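Thiamine-monophosphate kinase (Aquifex aeolicus, PDB 1VQV) catalyses the ATP-dependent phosphorylation of thiamine monophosphate to thiamine diphosphate, the active form of vitamin B1, and works as a homodimer. Local coordinates at residues B[63-68]-B[111-116]; B[234-239]-B[253-258]. One frame throughout, in Å; residues are numbered along the deposited sequence.

Contact 1: residues B[63-68]-B[111-116]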
loop_
_atom_site.group_PDB
_atom_site.type_symbol
_atom_site.label_atom_id
_atom_site.label_comp_id
_atom_site.label_asym_id
_atom_site.label_seq_id
_atom_site.Cartn_x
_atom_site.Cartn_y
_atom_site.Cartn_z
ATOM N N LYS B 63 -0.006 -1.344 16.037
ATOM C CA LYS B 63 1.147 -1.921 15.374
ATOM C C LYS B 63 1.178 -1.606 13.874
ATOM O O LYS B 63 2.233 -1.309 13.331
ATOM C CB LYS B 63 1.161 -3.431 15.597
ATOM C CG LYS B 63 2.462 -4.099 15.259
ATOM C CD LYS B 63 2.567 -5.428 15.961
ATOM C CE LYS B 63 3.861 -6.132 15.611
ATOM N NZ LYS B 63 3.986 -7.449 16.295
ATOM N N ALA B 64 0.027 -1.653 13.209
ATOM C CA ALA B 64 -0.025 -1.385 11.773
ATOM C C ALA B 64 0.632 -0.052 11.431
ATOM O O ALA B 64 1.328 0.068 10.424
ATOM C CB ALA B 64 -1.461 -1.405 11.288
ATOM N N ILE B 65 0.408 0.948 12.270
ATOM C CA ILE B 65 0.997 2.261 12.069
ATOM C C ILE B 65 2.445 2.316 12.578
ATOM O O ILE B 65 3.321 2.883 11.936
ATOM C CB ILE B 65 0.160 3.339 12.783
ATOM C CG1 ILE B 65 -1.193 3.479 12.081
ATOM C CG2 ILE B 65 0.924 4.667 12.830
ATOM C CD1 ILE B 65 -1.121 3.937 10.649
ATOM N N SER B 66 2.696 1.702 13.726
ATOM C CA SER B 66 4.031 1.707 14.303
ATOM C C SER B 66 5.124 1.034 13.484
ATOM O O SER B 66 6.249 1.509 13.477
ATOM C CB SER B 66 4.007 1.098 15.707
ATOM O OG SER B 66 3.519 2.039 16.652
ATOM N N VAL B 67 4.823 -0.064 12.803
ATOM C CA VAL B 67 5.862 -0.717 12.030
ATOM C C VAL B 67 6.338 0.218 10.923
ATOM O O VAL B 67 7.541 0.382 10.713
ATOM C CB VAL B 67 5.375 -2.045 11.418
ATOM C CG1 VAL B 67 6.474 -2.667 10.577
ATOM C CG2 VAL B 67 4.979 -3.006 12.527
ATOM N N ASN B 68 5.406 0.848 10.219
ATOM C CA ASN B 68 5.795 1.751 9.149
ATOM C C ASN B 68 6.544 2.967 9.640
ATOM O O ASN B 68 7.437 3.465 8.962
ATOM C CB ASN B 68 4.582 2.204 8.349
ATOM C CG ASN B 68 4.206 1.216 7.304
ATOM O OD1 ASN B 68 5.070 0.575 6.726
ATOM N ND2 ASN B 68 2.920 1.083 7.041
ATOM N N TYR B 111 2.320 9.684 16.940
ATOM C CA TYR B 111 3.382 9.994 15.988
ATOM C C TYR B 111 3.169 11.263 15.178
ATOM O O TYR B 111 4.092 11.757 14.537
ATOM C CB TYR B 111 3.580 8.819 15.049
ATOM C CG TYR B 111 3.883 7.534 15.773
ATOM C CD1 TYR B 111 4.970 7.443 16.638
ATOM C CD2 TYR B 111 3.090 6.402 15.583
ATOM C CE1 TYR B 111 5.259 6.260 17.288
ATOM C CE2 TYR B 111 3.377 5.212 16.231
ATOM C CZ TYR B 111 4.462 5.146 17.082
ATOM O OH TYR B 111 4.761 3.958 17.717
ATOM N N LYS B 112 1.949 11.783 15.210
ATOM C CA LYS B 112 1.613 13.014 14.503
ATOM C C LYS B 112 1.592 12.850 12.986
ATOM O O LYS B 112 2.168 13.661 12.249
ATOM C CB LYS B 112 2.595 14.120 14.890
ATOM C CG LYS B 112 2.588 14.423 16.360
ATOM C CD LYS B 112 3.748 15.310 16.727
ATOM C CE LYS B 112 3.764 15.584 18.230
ATOM N NZ LYS B 112 4.942 16.400 18.619
ATOM N N CYS B 113 0.941 11.786 12.534
ATOM C CA CYS B 113 0.800 11.498 11.123
ATOM C C CYS B 113 -0.688 11.261 10.952
ATOM O O CYS B 113 -1.446 11.359 11.917
ATOM C CB CYS B 113 1.590 10.244 10.736
ATOM S SG CYS B 113 0.986 8.725 11.497
ATOM N N GLU B 114 -1.129 10.923 9.750
ATOM C CA GLU B 114 -2.556 10.742 9.580
ATOM C C GLU B 114 -2.945 9.836 8.451
ATOM O O GLU B 114 -2.218 9.693 7.468
ATOM C CB GLU B 114 -3.204 12.090 9.339
ATOM C CG GLU B 114 -2.594 12.791 8.158
ATOM C CD GLU B 114 -3.430 13.952 7.703
ATOM O OE1 GLU B 114 -2.963 14.714 6.816
ATOM O OE2 GLU B 114 -4.563 14.100 8.230
ATOM N N VAL B 115 -4.119 9.239 8.592
ATOM C CA VAL B 115 -4.634 8.369 7.559
ATOM C C VAL B 115 -5.419 9.269 6.613
ATOM O O VAL B 115 -6.196 10.115 7.048
ATOM C CB VAL B 115 -5.496 7.252 8.177
ATOM C CG1 VAL B 115 -6.586 6.844 7.233
ATOM C CG2 VAL B 115 -4.605 6.042 8.475
ATOM N N VAL B 116 -5.162 9.127 5.320
ATOM C CA VAL B 116 -5.836 9.949 4.316
ATOM C C VAL B 116 -6.750 9.102 3.431
ATOM O O VAL B 116 -7.647 9.630 2.769
ATOM C CB VAL B 116 -4.820 10.651 3.395
ATOM C CG1 VAL B 116 -3.983 11.624 4.186
ATOM C CG2 VAL B 116 -3.942 9.601 2.698
#
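In the AIR synthase-related N-terminal domain, the turn from helix 94-111 into strand 114-122 leans on helix 57-73 through Y111, which meets I65 and S66. The phenol approaches edge-on. S66 OG lies in the plane of the ring and is hydrogen-bonded to Y111 OH at 2.5 Å, and either hydroxyl could be the donor. Further back along the same edge, I65 CG2 is 3.9 Å from Y111 CD2, the two side chains running antiparallel to one another. I65 holds CG2 anti to its backbone N (chi1 -68° for CG1), and this branch also reaches C113 SG at 4.3 Å. Between Y111 and C113, K112 takes a left-handed backbone conformation (phi 70°) that ends the helix. Y111 OH additionally accepts a hydrogen bond from A190 N, so a phenylalanine here would probably leave that amide without its acceptor and S66 OG without one of its partners. Around the contact, V104 and A107 of helix 94-111 pack on I65, and A64 touches I128 and V130 of strand 127-136. E114 pairs with K80 and A82 of strand 77-88, while V115 also packs on L19 of the second subunit.

Contact 2: residues B[234-239]-B[253-258]. With PO4 (phosphate ion), chain E.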
loop_
_atom_site.group_PDB
_atom_site.type_symbol
_atom_site.label_atom_id
_atom_site.label_comp_id
_atom_site.label_asym_id
_atom_site.label_seq_id
_atom_site.Cartn_x
_atom_site.Cartn_y
_atom_site.Cartn_z
ATOM N N LEU B 234 25.733 -5.745 24.586
ATOM C CA LEU B 234 24.361 -5.865 24.111
ATOM C C LEU B 234 23.371 -5.552 25.228
ATOM O O LEU B 234 23.416 -6.160 26.300
ATOM C CB LEU B 234 24.139 -7.284 23.571
ATOM C CG LEU B 234 24.257 -7.533 22.059
ATOM C CD1 LEU B 234 25.358 -6.705 21.449
ATOM C CD2 LEU B 234 24.497 -9.010 21.806
ATOM N N PRO B 235 22.470 -4.582 24.988
ATOM C CA PRO B 235 21.442 -4.133 25.936
ATOM C C PRO B 235 20.368 -5.177 26.177
ATOM O O PRO B 235 19.572 -5.504 25.296
ATOM C CB PRO B 235 20.897 -2.870 25.283
ATOM C CG PRO B 235 21.035 -3.180 23.826
ATOM C CD PRO B 235 22.391 -3.822 23.728
ATOM N N LEU B 236 20.363 -5.689 27.397
ATOM C CA LEU B 236 19.431 -6.714 27.798
ATOM C C LEU B 236 18.477 -6.227 28.856
ATOM O O LEU B 236 18.885 -5.685 29.879
ATOM C CB LEU B 236 20.196 -7.911 28.326
ATOM C CG LEU B 236 20.683 -8.972 27.338
ATOM C CD1 LEU B 236 21.261 -8.374 26.073
ATOM C CD2 LEU B 236 21.690 -9.818 28.072
ATOM N N SER B 237 17.195 -6.440 28.596
ATOM C CA SER B 237 16.146 -6.027 29.511
ATOM C C SER B 237 15.965 -7.019 30.650
ATOM O O SER B 237 16.310 -8.197 30.529
ATOM C CB SER B 237 14.829 -5.859 28.748
ATOM O OG SER B 237 13.837 -6.757 29.211
ATOM N N ASN B 238 15.415 -6.517 31.753
ATOM C CA ASN B 238 15.156 -7.314 32.945
ATOM C C ASN B 238 14.168 -8.470 32.749
ATOM O O ASN B 238 14.383 -9.558 33.285
ATOM C CB ASN B 238 14.692 -6.396 34.081
ATOM C CG ASN B 238 15.855 -5.647 34.740
ATOM O OD1 ASN B 238 16.473 -4.740 34.145
ATOM N ND2 ASN B 238 16.169 -6.033 35.975
ATOM N N GLU B 239 13.094 -8.248 31.995
ATOM C CA GLU B 239 12.133 -9.318 31.763
ATOM C C GLU B 239 12.663 -10.371 30.782
ATOM O O GLU B 239 12.286 -11.542 30.861
ATOM C CB GLU B 239 10.786 -8.748 31.304
ATOM C CG GLU B 239 10.832 -7.391 30.623
ATOM C CD GLU B 239 11.174 -6.256 31.571
ATOM O OE1 GLU B 239 10.450 -6.042 32.570
ATOM O OE2 GLU B 239 12.173 -5.566 31.299
ATOM N N GLU B 253 21.519 -15.178 22.901
ATOM C CA GLU B 253 21.027 -15.787 21.670
ATOM C C GLU B 253 19.787 -15.011 21.199
ATOM O O GLU B 253 19.461 -14.976 20.009
ATOM C CB GLU B 253 20.696 -17.256 21.936
ATOM C CG GLU B 253 20.676 -18.126 20.705
ATOM C CD GLU B 253 19.288 -18.675 20.425
ATOM O OE1 GLU B 253 18.654 -19.199 21.382
ATOM O OE2 GLU B 253 18.836 -18.590 19.252
ATOM N N TYR B 254 19.106 -14.372 22.143
ATOM C CA TYR B 254 17.919 -13.590 21.814
ATOM C C TYR B 254 18.293 -12.201 21.317
ATOM O O TYR B 254 17.647 -11.662 20.421
ATOM C CB TYR B 254 16.990 -13.475 23.031
ATOM C CG TYR B 254 16.051 -14.647 23.187
ATOM C CD1 TYR B 254 16.548 -15.950 23.271
ATOM C CD2 TYR B 254 14.664 -14.460 23.226
ATOM C CE1 TYR B 254 15.695 -17.039 23.386
ATOM C CE2 TYR B 254 13.796 -15.545 23.340
ATOM C CZ TYR B 254 14.318 -16.834 23.419
ATOM O OH TYR B 254 13.481 -17.927 23.511
ATOM N N ALA B 255 19.338 -11.623 21.898
ATOM C CA ALA B 255 19.777 -10.299 21.488
ATOM C C ALA B 255 20.387 -10.336 20.083
ATOM O O ALA B 255 20.193 -9.415 19.287
ATOM C CB ALA B 255 20.786 -9.742 22.491
ATOM N N LEU B 256 21.119 -11.398 19.775
ATOM C CA LEU B 256 21.747 -11.515 18.468
ATOM C C LEU B 256 20.764 -12.005 17.403
ATOM O O LEU B 256 20.810 -11.577 16.244
ATOM C CB LEU B 256 22.953 -12.460 18.556
ATOM C CG LEU B 256 24.077 -11.967 19.475
ATOM C CD1 LEU B 256 25.013 -13.107 19.842
ATOM C CD2 LEU B 256 24.814 -10.833 18.788
ATOM N N PHE B 257 19.867 -12.898 17.790
ATOM C CA PHE B 257 18.911 -13.412 16.827
ATOM C C PHE B 257 17.465 -13.208 17.241
ATOM O O PHE B 257 16.661 -14.127 17.126
ATOM C CB PHE B 257 19.164 -14.899 16.594
ATOM C CG PHE B 257 20.553 -15.205 16.130
ATOM C CD1 PHE B 257 21.568 -15.461 17.050
ATOM C CD2 PHE B 257 20.851 -15.224 14.769
ATOM C CE1 PHE B 257 22.858 -15.733 16.623
ATOM C CE2 PHE B 257 22.137 -15.495 14.329
ATOM C CZ PHE B 257 23.147 -15.751 15.257
ATOM N N GLY B 258 17.130 -12.003 17.696
ATOM C CA GLY B 258 15.772 -11.738 18.137
ATOM C C GLY B 258 14.783 -11.322 17.065
ATOM O O GLY B 258 13.617 -11.045 17.356
HETATM P P PO4 E . 13.991 -2.586 31.551
HETATM O O1 PO4 E . 15.111 -3.132 32.346
HETATM O O2 PO4 E . 14.486 -1.493 30.688
HETATM O O3 PO4 E . 13.419 -3.649 30.710
HETATM O O4 PO4 E . 12.944 -2.068 32.464
#
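L234 to S237 run extended past the last turn of helix 251-256, with L234 CA and A255 CA 6.9 Å apart at the nearest point. Within that turn F257 N still bonds to E253 O, although F257 itself has left helical geometry. No hydrogen bond joins the segments; aliphatic carbons meet instead. A255 turns its methyl toward the extended chain, where CB touches L234 CD2 at 3.8 Å and L236 CD1 at 3.9 Å. L234 CD2 has a second neighbour in L256 CD2, 3.5 Å away, the two leucine side chains lying nearly perpendicular. L256 reaches this partner with its far end, its CG lying anti to the carbonyl carbon (chi1 -63°). The extended run leads into helix 238-246, for which S237 is the N-cap: its OG bonds to L240 N and also to D159 OD2. At the same helix start, N238 N makes a weak hydrogen bond of 3.4 Å, at 162°, to O1 of a phosphate ion probably taken up from the crystallisation liquor. L212 of helix 212-222 packs on both L234 and L256, while L157 touches A255 and its backbone pairs with that of P235.

Overall arrangement
Contact 1 belongs to the N-terminal domain and contact 2 to the C-terminal half of the chain; they lie on opposite sides of its centre, 27 Å apart between centres and about 10 Å between nearest atoms, without touching. Helix 176-186 and the loop after it reach both: R184 packs on S237 of contact 2, while in contact 1 H185 and A190 hydrogen-bond to K63 and Y111, and P188 more weakly to S66. Contact 1 is the nearer to known ligand sites, the I65 side chain being about 7 Å from that of the magnesium ligand D43 and about 8 Å from that of ATP-binding Y101. In contact 2, L256 is about 12 Å, side chain to side chain, from the magnesium ligand D210.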